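Local coordinates for protein dioxygenase (Pseudomonas brassicacearum, PDB 5V2D) that probably catalyses the iron-dependent oxidative cleavage of the central double bond of lignin-derived stilbenes, as a member of the carotenoid cleavage dioxygenase family, at residues F62-D68 and R491-C497; T142-P146 and A187-L191; D84-S88 and R100-V104; S432-P438 and A456-A462; I41-V45 and I486-M490. All coordinates share one frame; numbering follows the deposited sequence.

In the fold
The chain fits the seven-bladed beta-propeller of its family, with the ferric ion near the centre. Contacts 1, 3 and 5 all reach one five-stranded antiparallel sheet, in which 60-67 lies between 85-93 and the last strand, 496-500. Contact 4 is a hairpin of another sheet, its centre about 13 Å from that of contact 1, and contact 2 joins edge strands of two further sheets. In sequence, contacts 3, 2 and 4 form in that order between the halves of contacts 1 and 5, which tie the two ends of the chain together. Contacts 1 and 2 each give the iron a histidine, while contact 4 supplies a glutamate behind one of them.

Contact 1 (F62-D68 and R491-C497); sequences FYQVAPD and RMSLHGC. With FE (Fe (III) ion), chain E.
Y63 pairs with C497 where strand 60-67 takes up the last strand of the chain, 496-500, so that the two ends of the protein close within one blade of a beta-propeller. The backbone bonds are antiparallel: Y63 N reaches C497 O at 2.9 Å, and C497 N returns to Y63 O at 2.8 Å. Next to them Q64 and G496 make a non-hydrogen-bonded pair, their CA atoms 3.9 Å apart. Beyond it V65 uses both backbone groups, giving its N-H to H495 O and taking that of L494.

Among the polar side chains, Q64 swings CG anti to its own N (chi1 -164°) and runs out past S493 CB until NE2 donates to L494 O at 2.8 Å; S493 OG turns to Q436. R491 is stretched out to NE and sets NH2 2.7 Å from P67 O. That oxygen lies in the guanidinium plane, although the nitrogen stands above the carbonyl plane. D68 OD2 rests against R491 CD with no guanidinium N-H aimed at it; its carboxylate bonds S39 and R101.

Apolar touches come at both ends: Y63 CB on C497 SG, and P67 CG on L494 CD1 at 3.7 Å, crossing nearly at right angles. The H495 side chain leaves its backbone on the side away from 62-68. E437 holds ND1 and the ferric ion NE2, at 2.1 Å, together fixing the ring's rotation.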
# COMPACT_ATOMS: atom_id res chain seq x y z
N PHE A 62 -8.58 13.56 0.77
CA PHE A 62 -8.11 12.27 0.28
C PHE A 62 -6.60 12.43 0.10
O PHE A 62 -6.16 13.18 -0.81
CB PHE A 62 -8.76 11.95 -1.05
CG PHE A 62 -8.26 10.70 -1.73
CD1 PHE A 62 -7.65 9.67 -1.05
CD2 PHE A 62 -8.41 10.55 -3.07
CE1 PHE A 62 -7.23 8.52 -1.68
CE2 PHE A 62 -8.00 9.39 -3.72
CZ PHE A 62 -7.42 8.36 -3.03
N TYR A 63 -5.80 11.78 0.94
CA TYR A 63 -4.36 11.79 0.81
C TYR A 63 -3.93 10.50 0.11
O TYR A 63 -4.49 9.43 0.36
CB TYR A 63 -3.66 11.83 2.16
CG TYR A 63 -3.99 13.05 2.98
CD1 TYR A 63 -3.28 14.27 2.72
CD2 TYR A 63 -4.89 13.04 3.97
CE1 TYR A 63 -3.53 15.39 3.50
CE2 TYR A 63 -5.14 14.15 4.73
CZ TYR A 63 -4.45 15.31 4.52
OH TYR A 63 -4.72 16.42 5.26
N GLN A 64 -2.95 10.59 -0.74
CA GLN A 64 -2.40 9.41 -1.39
C GLN A 64 -0.88 9.60 -1.57
O GLN A 64 -0.45 10.73 -1.76
CB GLN A 64 -3.10 9.18 -2.72
CG GLN A 64 -2.79 7.71 -3.16
CD GLN A 64 -3.72 7.03 -4.20
OE1 GLN A 64 -4.38 7.66 -5.11
NE2 GLN A 64 -3.72 5.73 -4.11
N VAL A 65 -0.10 8.53 -1.50
CA VAL A 65 1.33 8.68 -1.80
C VAL A 65 1.68 7.81 -3.00
O VAL A 65 1.22 6.66 -3.12
CB VAL A 65 2.20 8.39 -0.58
CG1 VAL A 65 2.02 6.95 -0.05
CG2 VAL A 65 3.66 8.69 -0.81
N ALA A 66 2.49 8.39 -3.87
CA ALA A 66 3.04 7.72 -5.00
C ALA A 66 4.58 7.72 -4.98
O ALA A 66 5.17 8.76 -4.86
CB ALA A 66 2.60 8.37 -6.27
N PRO A 67 5.18 6.59 -5.28
CA PRO A 67 6.58 6.62 -5.67
C PRO A 67 6.74 7.44 -6.93
O PRO A 67 5.96 7.27 -7.87
CB PRO A 67 6.92 5.15 -5.91
CG PRO A 67 5.85 4.38 -5.24
CD PRO A 67 4.62 5.22 -5.33
N ASP A 68 7.68 8.37 -6.94
CA ASP A 68 7.85 9.23 -8.10
C ASP A 68 9.33 9.72 -8.10
O ASP A 68 9.67 10.75 -7.50
CB ASP A 68 6.88 10.39 -8.04
CG ASP A 68 6.70 11.10 -9.41
OD1 ASP A 68 5.83 12.00 -9.45
OD2 ASP A 68 7.35 10.74 -10.46
N ARG A 491 0.95 9.92 -11.76
CA ARG A 491 1.65 8.61 -11.83
C ARG A 491 0.91 7.59 -10.94
O ARG A 491 0.25 7.92 -9.98
CB ARG A 491 3.09 8.78 -11.35
CG ARG A 491 3.99 7.64 -11.67
CD ARG A 491 5.46 8.05 -11.38
NE ARG A 491 6.37 7.06 -12.00
CZ ARG A 491 7.08 6.13 -11.35
NH1 ARG A 491 7.85 5.30 -12.07
NH2 ARG A 491 7.05 5.97 -10.01
N MET A 492 1.08 6.33 -11.26
CA MET A 492 0.56 5.26 -10.40
C MET A 492 1.03 5.46 -9.00
O MET A 492 2.18 5.83 -8.80
CB MET A 492 0.92 3.88 -10.98
CG MET A 492 0.41 2.70 -10.21
SD MET A 492 -1.40 2.72 -10.20
CE MET A 492 -1.79 1.29 -9.26
N SER A 493 0.16 5.20 -8.04
CA SER A 493 0.39 5.43 -6.65
C SER A 493 0.42 4.11 -5.89
O SER A 493 0.13 2.99 -6.43
CB SER A 493 -0.66 6.36 -6.03
OG SER A 493 -0.80 7.57 -6.83
N LEU A 494 0.71 4.22 -4.63
CA LEU A 494 0.47 3.17 -3.70
C LEU A 494 -0.73 3.53 -2.83
O LEU A 494 -1.82 3.76 -3.38
CB LEU A 494 1.77 2.82 -2.97
CG LEU A 494 2.79 2.05 -3.78
CD1 LEU A 494 4.16 1.93 -3.02
CD2 LEU A 494 2.31 0.70 -4.25
N HIS A 495 -0.61 3.58 -1.52
CA HIS A 495 -1.80 3.65 -0.68
C HIS A 495 -2.26 5.02 -0.29
O HIS A 495 -1.47 5.96 -0.33
CB HIS A 495 -1.58 2.81 0.60
CG HIS A 495 -1.28 1.41 0.29
ND1 HIS A 495 -2.27 0.53 -0.18
CD2 HIS A 495 -0.13 0.68 0.40
CE1 HIS A 495 -1.72 -0.67 -0.33
NE2 HIS A 495 -0.43 -0.61 0.01
N GLY A 496 -3.55 5.15 -0.00
CA GLY A 496 -4.11 6.44 0.39
C GLY A 496 -5.06 6.31 1.55
O GLY A 496 -5.30 5.19 2.10
N CYS A 497 -5.65 7.44 1.94
CA CYS A 497 -6.59 7.39 3.10
C CYS A 497 -7.51 8.59 2.99
O CYS A 497 -7.21 9.59 2.30
CB CYS A 497 -5.87 7.46 4.43
SG CYS A 497 -4.99 9.02 4.70
FE FE E . 0.76 -2.23 0.67
O HOH W 1 1.80 -2.02 -1.10

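Contact 2 (T142-P146 and A187-L191); sequences TSVIP and AHPKL. With FE (Fe (III) ion), chain E.
Beside the four-histidine iron site of this beta-propeller, the start of strand 143-147 lies against the loop that carries H188, with S143 and A187 as the closest link. S143 OG donates to A187 O at 2.6 Å, from a position tilted 18° out of the carbonyl plane. With OG beside its own backbone N (chi1 -61°), the serine points its hydroxyl at the loop one residue ahead of the metal ligand. The same oxygen stands over one face of the H188 ring, near the rim, and is 4.1 Å from H188 CE1. The serine therefore holds the backbone next to the histidine and also lies against its ring, a second-shell role as far as the geometry tells. T142 and S143 together face L154 in a classic beta bulge, which lets both of these consecutive side chains look toward the loop. T142 CG2 packs on A187 CB at 3.6 Å.

Farther from the metal the contact becomes apolar. I145 and L191 approach tip to tip, I145 CD1 meeting L191 CG at 3.7 Å. Alongside, I145 and P189 slide past each other in opposite directions, with I145 CG2 4.2 Å from P189 CG. L198 of the next strand touches all three of these side chains. At the iron, H239, H304 and H495 complete the histidine set, and the ring of H188 meets that of H495 edge-to-face. H188 NE2 itself binds the ferric ion at 2.1 Å, and a water molecule shares that ion.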
# COMPACT_ATOMS: atom_id res chain seq x y z
N THR A 142 4.96 4.62 0.67
CA THR A 142 4.03 3.50 0.57
C THR A 142 2.64 3.78 1.06
O THR A 142 1.65 3.42 0.37
CB THR A 142 4.63 2.25 1.23
OG1 THR A 142 5.84 1.92 0.54
CG2 THR A 142 3.73 1.06 1.13
N SER A 143 2.51 4.43 2.22
CA SER A 143 1.19 4.80 2.71
C SER A 143 1.20 6.12 3.39
O SER A 143 2.23 6.65 3.76
CB SER A 143 0.67 3.81 3.78
OG SER A 143 0.54 2.50 3.25
N VAL A 144 -0.00 6.65 3.62
CA VAL A 144 -0.20 7.85 4.40
C VAL A 144 -1.33 7.61 5.37
O VAL A 144 -2.29 6.91 5.05
CB VAL A 144 -0.44 9.09 3.51
CG1 VAL A 144 0.83 9.59 2.87
CG2 VAL A 144 -1.47 8.81 2.41
N ILE A 145 -1.24 8.17 6.57
CA ILE A 145 -2.33 8.09 7.54
C ILE A 145 -2.28 9.28 8.47
O ILE A 145 -1.20 9.70 8.84
CB ILE A 145 -2.27 6.77 8.33
CG1 ILE A 145 -3.60 6.43 8.91
CG2 ILE A 145 -1.20 6.79 9.45
CD1 ILE A 145 -3.67 5.07 9.53
N PRO A 146 -3.44 9.86 8.83
CA PRO A 146 -3.43 10.92 9.85
C PRO A 146 -3.22 10.34 11.24
O PRO A 146 -3.80 9.33 11.57
CB PRO A 146 -4.88 11.54 9.79
CG PRO A 146 -5.47 10.98 8.59
CD PRO A 146 -4.80 9.63 8.36
N ALA A 187 4.25 0.19 6.95
CA ALA A 187 3.45 1.11 6.13
C ALA A 187 1.97 0.69 6.13
O ALA A 187 1.19 1.31 5.43
CB ALA A 187 4.01 1.15 4.72
N HIS A 188 1.57 -0.34 6.88
CA HIS A 188 0.18 -0.72 6.96
C HIS A 188 -0.41 -0.66 8.38
O HIS A 188 -1.00 -1.64 8.82
CB HIS A 188 -0.05 -2.06 6.32
CG HIS A 188 -0.15 -1.94 4.84
ND1 HIS A 188 -1.24 -1.33 4.27
CD2 HIS A 188 0.67 -2.28 3.82
CE1 HIS A 188 -1.06 -1.28 2.95
NE2 HIS A 188 0.07 -1.89 2.65
N PRO A 189 -0.26 0.47 9.07
CA PRO A 189 -0.93 0.61 10.33
C PRO A 189 -2.42 0.72 10.10
O PRO A 189 -2.85 1.03 8.94
CB PRO A 189 -0.39 1.94 10.85
CG PRO A 189 -0.17 2.77 9.63
CD PRO A 189 0.33 1.74 8.61
N LYS A 190 -3.20 0.44 11.13
CA LYS A 190 -4.67 0.58 11.06
C LYS A 190 -5.12 1.55 12.14
O LYS A 190 -4.49 1.63 13.19
CB LYS A 190 -5.33 -0.73 11.39
CG LYS A 190 -4.84 -2.01 10.77
CD LYS A 190 -5.06 -2.01 9.33
CE LYS A 190 -4.52 -3.33 8.77
NZ LYS A 190 -4.13 -3.12 7.36
N LEU A 191 -6.21 2.23 11.90
CA LEU A 191 -6.93 3.01 12.98
C LEU A 191 -8.09 2.23 13.53
O LEU A 191 -8.99 1.74 12.80
CB LEU A 191 -7.53 4.29 12.41
CG LEU A 191 -6.52 5.29 11.92
CD1 LEU A 191 -7.35 6.44 11.28
CD2 LEU A 191 -5.58 5.75 13.08
FE FE E . 0.76 -2.23 0.67
O HOH W 1 1.80 -2.02 -1.10

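Contact 3 (D84-S88 and R100-V104); sequences DGMVS and RRRYV
The beta hairpin of strands 85-93 and 96-103 is pinned by M86, which lies between Y103 and R101 on one face of the sheet. Its chain bends at chi2 (76°) and chi3 (87°), and this folds the thioether back over the tyrosine. M86 CE sits over the middle of the Y103 ring, 3.5 Å from its centroid, a CH-pi contact. M86 SD lies above the same face at 4.1 Å from that centroid, a Met-aromatic contact. Lower on the methionine, M86 CG stands 3.4 Å from R101 CZ, over the centre of the guanidinium face, with the two side chains crossing at about a right angle. The arginine's edge turns to S88 OG. A water molecule ties the group together: it donates to M86 O, accepts from R101 NE, and bonds S88 OG at 2.6 Å.

Underneath runs regular antiparallel pairing. V87 and R102 are a hydrogen-bonded pair, with V87 N 2.8 Å from R102 O, and V104 N closes on G85 O at 2.9 Å. A second water donates to both G85 O and V104 O. V87 CG2 and V104 CG2 touch at 3.9 Å.

The polar ends are tied to neighbouring segments: Y103 OH bonds D68 O, and R101 adds I41 O to its D68 salt bridge. Strand 60-67 lies next to strand 85-93 and strand 43-45 next to 96-103, while helix 107-115 packs on Y103 and strand 161-163 on V87 and V104.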
# COMPACT_ATOMS: atom_id res chain seq x y z
N ASP A 84 11.00 7.99 -4.73
CA ASP A 84 10.76 9.02 -3.67
C ASP A 84 9.25 9.23 -3.47
O ASP A 84 8.52 9.38 -4.45
CB ASP A 84 11.43 10.31 -4.05
CG ASP A 84 12.94 10.11 -4.24
OD1 ASP A 84 13.65 10.03 -3.23
OD2 ASP A 84 13.35 10.08 -5.41
N GLY A 85 8.82 9.27 -2.22
CA GLY A 85 7.41 9.50 -1.93
C GLY A 85 6.90 10.88 -2.25
O GLY A 85 7.47 11.86 -1.78
N MET A 86 5.86 10.94 -3.08
CA MET A 86 5.17 12.13 -3.49
C MET A 86 3.73 12.07 -3.00
O MET A 86 2.96 11.17 -3.47
CB MET A 86 5.21 12.23 -5.01
CG MET A 86 4.52 13.44 -5.59
SD MET A 86 5.44 14.97 -5.40
CE MET A 86 6.43 14.85 -6.90
N VAL A 87 3.35 12.96 -2.07
CA VAL A 87 2.05 12.90 -1.46
C VAL A 87 1.13 13.89 -2.14
O VAL A 87 1.51 15.05 -2.34
CB VAL A 87 2.16 13.22 0.06
CG1 VAL A 87 0.81 13.28 0.71
CG2 VAL A 87 3.04 12.22 0.75
N SER A 88 -0.08 13.42 -2.44
CA SER A 88 -1.14 14.31 -2.98
C SER A 88 -2.22 14.41 -1.93
O SER A 88 -2.54 13.42 -1.25
CB SER A 88 -1.70 13.71 -4.25
OG SER A 88 -0.74 13.85 -5.33
N ARG A 100 -3.07 19.61 -3.71
CA ARG A 100 -1.65 19.86 -3.46
C ARG A 100 -0.88 18.60 -3.57
O ARG A 100 -1.34 17.58 -3.14
CB ARG A 100 -1.51 20.31 -2.05
CG ARG A 100 -1.65 21.70 -1.87
CD ARG A 100 -0.43 21.96 -0.87
NE ARG A 100 0.07 23.33 -0.90
CZ ARG A 100 -0.67 24.33 -0.45
NH1 ARG A 100 -1.90 24.14 0.08
NH2 ARG A 100 -0.15 25.54 -0.53
N ARG A 101 0.32 18.68 -4.16
CA ARG A 101 1.14 17.49 -4.40
C ARG A 101 2.57 17.92 -4.06
O ARG A 101 3.05 18.91 -4.64
CB ARG A 101 1.02 17.03 -5.81
CG ARG A 101 1.71 15.70 -6.10
CD ARG A 101 1.24 15.14 -7.45
NE ARG A 101 1.72 13.78 -7.70
CZ ARG A 101 2.68 13.39 -8.49
NH1 ARG A 101 3.46 14.25 -9.14
NH2 ARG A 101 2.90 12.06 -8.59
N ARG A 102 3.21 17.21 -3.15
CA ARG A 102 4.55 17.57 -2.65
C ARG A 102 5.36 16.30 -2.32
O ARG A 102 4.81 15.32 -1.81
CB ARG A 102 4.52 18.44 -1.35
CG ARG A 102 3.84 19.80 -1.40
CD ARG A 102 4.63 20.80 -2.29
NE ARG A 102 4.34 22.24 -2.29
CZ ARG A 102 3.55 22.92 -3.15
NH1 ARG A 102 2.81 22.31 -4.05
NH2 ARG A 102 3.47 24.24 -3.07
N TYR A 103 6.67 16.41 -2.51
CA TYR A 103 7.59 15.37 -2.12
C TYR A 103 7.73 15.37 -0.63
O TYR A 103 7.76 16.44 0.01
CB TYR A 103 8.99 15.59 -2.70
CG TYR A 103 9.24 15.01 -4.08
CD1 TYR A 103 9.62 15.79 -5.12
CD2 TYR A 103 9.07 13.63 -4.31
CE1 TYR A 103 9.89 15.24 -6.36
CE2 TYR A 103 9.37 13.10 -5.54
CZ TYR A 103 9.74 13.94 -6.58
OH TYR A 103 9.96 13.37 -7.82
N VAL A 104 7.82 14.18 -0.06
CA VAL A 104 8.33 14.05 1.32
C VAL A 104 9.83 14.43 1.31
O VAL A 104 10.62 13.84 0.59
CB VAL A 104 8.21 12.62 1.88
CG1 VAL A 104 8.50 12.61 3.35
CG2 VAL A 104 6.77 12.10 1.74
O HOH W 2 10.33 11.74 -1.15
O HOH W 3 0.97 11.85 -5.35

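Contact 4 (S432-P438 and A456-A462); sequences SGCFQEP and ALLNLIA
Q436 and N459 cross at about a right angle, their amide planes 36° apart, and one hydrogen bond joins them: Q436 NE2 gives an N-H to N459 OD1 at 2.9 Å. The bond is nearly straight (168°), uses a lone pair of OD1 and lies close to the plane of the glutamine amide. The same NE2 also donates to R491 O, while OE1 takes S493 OG, so the glutamine amide is gripped from both ends, which probably fixes which way round it lies. N459 spends its other end on a sulfur. Its ND2 points at C434 SG, 3.5 Å away and in the asparagine amide plane. That sulfur sits between the backbone N and the carbonyl carbon (chi1 61°), where it also touches I461 CG2 at 3.9 Å.

L457 lies obliquely across Q436, with its CD1 3.5 Å from Q436 OE1. F435 and L458 likewise meet at a slant, F435 CE1 to L458 CD1 being 3.9 Å. Farther along, P438 CB lies against A456 CB.

Between the side chains the backbones run antiparallel. C434 and N459 are a hydrogen-bonded pair, with N459 N 2.7 Å from C434 O, and Q436 N reaches L457 O. A water then bridges E437 O and L457 N. E437, a partner of H495, also makes a salt bridge with R375. This is a beta hairpin of a propeller blade, whose outermost strand begins at 433, with segment 432-438 supplying a second-shell glutamate to the iron site.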
# COMPACT_ATOMS: atom_id res chain seq x y z
N SER A 432 -9.94 2.25 -22.16
CA SER A 432 -8.70 3.02 -21.98
C SER A 432 -8.52 3.56 -20.61
O SER A 432 -7.87 4.55 -20.47
CB SER A 432 -8.66 4.21 -22.94
OG SER A 432 -9.14 3.81 -24.19
N GLY A 433 -9.04 2.84 -19.64
CA GLY A 433 -9.10 3.26 -18.27
C GLY A 433 -8.66 2.18 -17.30
O GLY A 433 -8.93 1.02 -17.48
N CYS A 434 -7.97 2.60 -16.24
CA CYS A 434 -7.72 1.75 -15.11
C CYS A 434 -7.57 2.58 -13.85
O CYS A 434 -7.53 3.81 -13.89
CB CYS A 434 -6.47 0.90 -15.36
SG CYS A 434 -4.95 1.88 -15.59
N PHE A 435 -7.56 1.88 -12.73
CA PHE A 435 -7.75 2.50 -11.44
C PHE A 435 -6.51 2.44 -10.53
O PHE A 435 -5.70 1.57 -10.63
CB PHE A 435 -8.86 1.82 -10.71
CG PHE A 435 -10.20 1.93 -11.42
CD1 PHE A 435 -10.97 3.06 -11.32
CD2 PHE A 435 -10.70 0.84 -12.13
CE1 PHE A 435 -12.19 3.15 -11.98
CE2 PHE A 435 -11.91 0.92 -12.79
CZ PHE A 435 -12.65 2.10 -12.69
N GLN A 436 -6.51 3.39 -9.59
CA GLN A 436 -5.61 3.38 -8.44
C GLN A 436 -6.47 3.09 -7.21
O GLN A 436 -7.73 2.98 -7.26
CB GLN A 436 -4.82 4.65 -8.30
CG GLN A 436 -4.19 5.10 -9.61
CD GLN A 436 -3.08 6.15 -9.41
OE1 GLN A 436 -2.62 6.36 -8.32
NE2 GLN A 436 -2.73 6.88 -10.50
N GLU A 437 -5.78 2.84 -6.10
CA GLU A 437 -6.45 2.40 -4.89
C GLU A 437 -7.62 3.29 -4.46
O GLU A 437 -7.47 4.51 -4.31
CB GLU A 437 -5.50 2.35 -3.71
CG GLU A 437 -6.18 1.80 -2.44
CD GLU A 437 -5.29 1.86 -1.19
OE1 GLU A 437 -5.06 2.99 -0.72
OE2 GLU A 437 -4.86 0.83 -0.63
N PRO A 438 -8.78 2.69 -4.16
CA PRO A 438 -9.89 3.51 -3.75
C PRO A 438 -9.96 3.81 -2.26
O PRO A 438 -9.47 3.06 -1.43
CB PRO A 438 -11.11 2.61 -4.18
CG PRO A 438 -10.63 1.22 -3.88
CD PRO A 438 -9.14 1.27 -4.34
N ALA A 456 -11.62 7.22 -6.35
CA ALA A 456 -10.37 6.67 -6.83
C ALA A 456 -9.84 7.43 -8.01
O ALA A 456 -10.62 7.99 -8.78
CB ALA A 456 -10.57 5.20 -7.27
N LEU A 457 -8.55 7.40 -8.20
CA LEU A 457 -7.99 7.92 -9.41
C LEU A 457 -8.24 6.95 -10.54
O LEU A 457 -8.05 5.73 -10.42
CB LEU A 457 -6.46 8.12 -9.30
CG LEU A 457 -6.05 9.39 -8.51
CD1 LEU A 457 -4.56 9.33 -8.29
CD2 LEU A 457 -6.40 10.69 -9.21
N LEU A 458 -8.66 7.55 -11.65
CA LEU A 458 -8.86 6.88 -12.91
C LEU A 458 -7.79 7.40 -13.88
O LEU A 458 -7.66 8.59 -14.13
CB LEU A 458 -10.28 7.16 -13.45
CG LEU A 458 -10.58 6.69 -14.91
CD1 LEU A 458 -10.56 5.20 -14.93
CD2 LEU A 458 -11.93 7.24 -15.41
N ASN A 459 -7.00 6.46 -14.38
CA ASN A 459 -5.95 6.72 -15.31
C ASN A 459 -6.54 6.44 -16.71
O ASN A 459 -6.88 5.29 -17.00
CB ASN A 459 -4.73 5.78 -15.10
CG ASN A 459 -4.32 5.64 -13.66
OD1 ASN A 459 -4.07 6.63 -13.01
ND2 ASN A 459 -4.40 4.33 -13.12
N LEU A 460 -6.58 7.46 -17.55
CA LEU A 460 -7.05 7.33 -18.91
C LEU A 460 -5.78 7.20 -19.71
O LEU A 460 -5.14 8.19 -20.09
CB LEU A 460 -7.85 8.55 -19.31
CG LEU A 460 -9.35 8.72 -19.01
CD1 LEU A 460 -10.10 7.45 -18.76
CD2 LEU A 460 -9.57 9.62 -17.83
N ILE A 461 -5.37 5.97 -19.91
CA ILE A 461 -3.99 5.72 -20.25
C ILE A 461 -3.65 5.90 -21.71
O ILE A 461 -2.47 6.10 -22.00
CB ILE A 461 -3.50 4.37 -19.76
CG1 ILE A 461 -4.29 3.21 -20.28
CG2 ILE A 461 -3.50 4.31 -18.27
CD1 ILE A 461 -3.70 1.89 -19.79
N ALA A 462 -4.65 5.90 -22.60
CA ALA A 462 -4.40 6.24 -23.99
C ALA A 462 -4.22 7.72 -24.12
O ALA A 462 -3.44 8.14 -24.92
CB ALA A 462 -5.56 5.78 -24.87
O HOH W 4 -7.27 7.01 -22.47
O HOH W 5 -6.76 6.48 -6.11

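Contact 5 (I41-V45 and I486-M490); sequences IEAEV and IPFRM
F488 presents its ring to segment 41-45 and is packed there chiefly by I41 and V45. I41 lies over one face: its CG2 is 4.2 Å from the F488 ring centroid and only 7° off the ring normal, a CH-pi contact above the centre. The longer branch of I41 slides past the phenylalanine toward its root, so that I41 CD1 reaches F488 CD1 at 3.7 Å. The opposite face is taken by I486 CG2, two residues before the phenylalanine in its own segment, and the ring is thus clamped flat between two isoleucines. F488 holds CG between its backbone N and carbonyl carbon (chi1 64°), which lifts the ring off the loop toward 41-45.

V45 works at the far end. Its CG2 comes to the ring edge, 4.3 Å from F488 CE2, and meets P487 CG tip to tip at 4.1 Å. Between the two larger residues, A43 CB approaches F488 CE2 obliquely at 4.0 Å.

No hydrogen bond joins the two segments; the contact is apolar and lies near the surface. F488 also touches L99 and R101 of the adjoining strand 96-103. Strand 43-45 is an outermost strand of its sheet, and 486-490 is the loop leaving the neighbouring sheet for the last strand, an inter-blade contact of the beta-propeller close to where the chain ends come together.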
# COMPACT_ATOMS: atom_id res chain seq x y z
N ILE A 41 6.07 16.21 -10.53
CA ILE A 41 5.43 17.52 -10.44
C ILE A 41 4.98 17.73 -8.97
O ILE A 41 4.20 17.00 -8.47
CB ILE A 41 4.22 17.59 -11.35
CG1 ILE A 41 4.61 17.46 -12.85
CG2 ILE A 41 3.36 18.82 -11.06
CD1 ILE A 41 3.37 17.27 -13.73
N GLU A 42 5.52 18.75 -8.34
CA GLU A 42 5.04 19.30 -7.10
C GLU A 42 4.15 20.45 -7.49
O GLU A 42 4.54 21.28 -8.26
CB GLU A 42 6.17 19.78 -6.19
CG GLU A 42 7.07 18.63 -5.74
CD GLU A 42 8.04 19.09 -4.63
OE1 GLU A 42 9.14 19.61 -4.97
OE2 GLU A 42 7.69 18.94 -3.43
N ALA A 43 2.90 20.43 -7.04
CA ALA A 43 1.90 21.34 -7.62
C ALA A 43 0.86 21.80 -6.64
O ALA A 43 0.64 21.17 -5.60
CB ALA A 43 1.22 20.63 -8.71
N GLU A 44 0.22 22.91 -7.01
CA GLU A 44 -0.96 23.39 -6.32
C GLU A 44 -1.99 23.72 -7.43
O GLU A 44 -1.65 24.47 -8.36
CB GLU A 44 -0.63 24.63 -5.53
CG GLU A 44 -1.61 24.82 -4.41
CD GLU A 44 -2.05 26.26 -4.07
OE1 GLU A 44 -1.16 27.03 -3.61
OE2 GLU A 44 -3.28 26.57 -4.37
N VAL A 45 -3.16 23.12 -7.40
CA VAL A 45 -4.26 23.49 -8.30
C VAL A 45 -5.44 23.91 -7.43
O VAL A 45 -5.96 23.12 -6.67
CB VAL A 45 -4.66 22.34 -9.22
CG1 VAL A 45 -5.62 22.84 -10.33
CG2 VAL A 45 -3.45 21.76 -9.89
N ILE A 486 -8.08 16.44 -13.56
CA ILE A 486 -6.75 16.88 -13.07
C ILE A 486 -6.01 17.32 -14.31
O ILE A 486 -5.97 16.59 -15.30
CB ILE A 486 -6.05 15.72 -12.36
CG1 ILE A 486 -6.92 15.28 -11.18
CG2 ILE A 486 -4.74 16.20 -11.75
CD1 ILE A 486 -6.73 13.88 -10.82
N PRO A 487 -5.37 18.50 -14.27
CA PRO A 487 -4.77 19.03 -15.46
C PRO A 487 -3.40 18.46 -15.84
O PRO A 487 -2.76 18.93 -16.80
CB PRO A 487 -4.64 20.49 -15.10
CG PRO A 487 -4.55 20.53 -13.65
CD PRO A 487 -5.46 19.48 -13.19
N PHE A 488 -2.94 17.50 -15.08
CA PHE A 488 -1.74 16.75 -15.38
C PHE A 488 -1.92 15.33 -15.01
O PHE A 488 -2.77 15.01 -14.21
CB PHE A 488 -0.45 17.38 -14.69
CG PHE A 488 -0.49 17.34 -13.18
CD1 PHE A 488 -0.02 16.27 -12.50
CD2 PHE A 488 -0.97 18.40 -12.47
CE1 PHE A 488 -0.06 16.22 -11.07
CE2 PHE A 488 -1.10 18.34 -11.06
CZ PHE A 488 -0.62 17.24 -10.38
N ARG A 489 -1.12 14.47 -15.62
CA ARG A 489 -1.14 13.03 -15.37
C ARG A 489 -0.59 12.66 -13.97
O ARG A 489 0.54 13.03 -13.60
CB ARG A 489 -0.27 12.31 -16.40
CG ARG A 489 -0.19 10.80 -16.22
CD ARG A 489 0.79 10.23 -17.26
NE ARG A 489 2.11 10.80 -17.11
CZ ARG A 489 3.06 10.31 -16.32
NH1 ARG A 489 2.95 9.13 -15.65
NH2 ARG A 489 4.22 11.01 -16.28
N MET A 490 -1.37 11.90 -13.25
CA MET A 490 -0.96 11.38 -11.94
C MET A 490 -0.28 10.04 -12.23
O MET A 490 -0.91 9.10 -12.76
CB MET A 490 -2.20 11.12 -11.07
CG MET A 490 -3.02 12.38 -10.74
SD MET A 490 -2.26 13.59 -9.66
CE MET A 490 -2.47 12.75 -8.12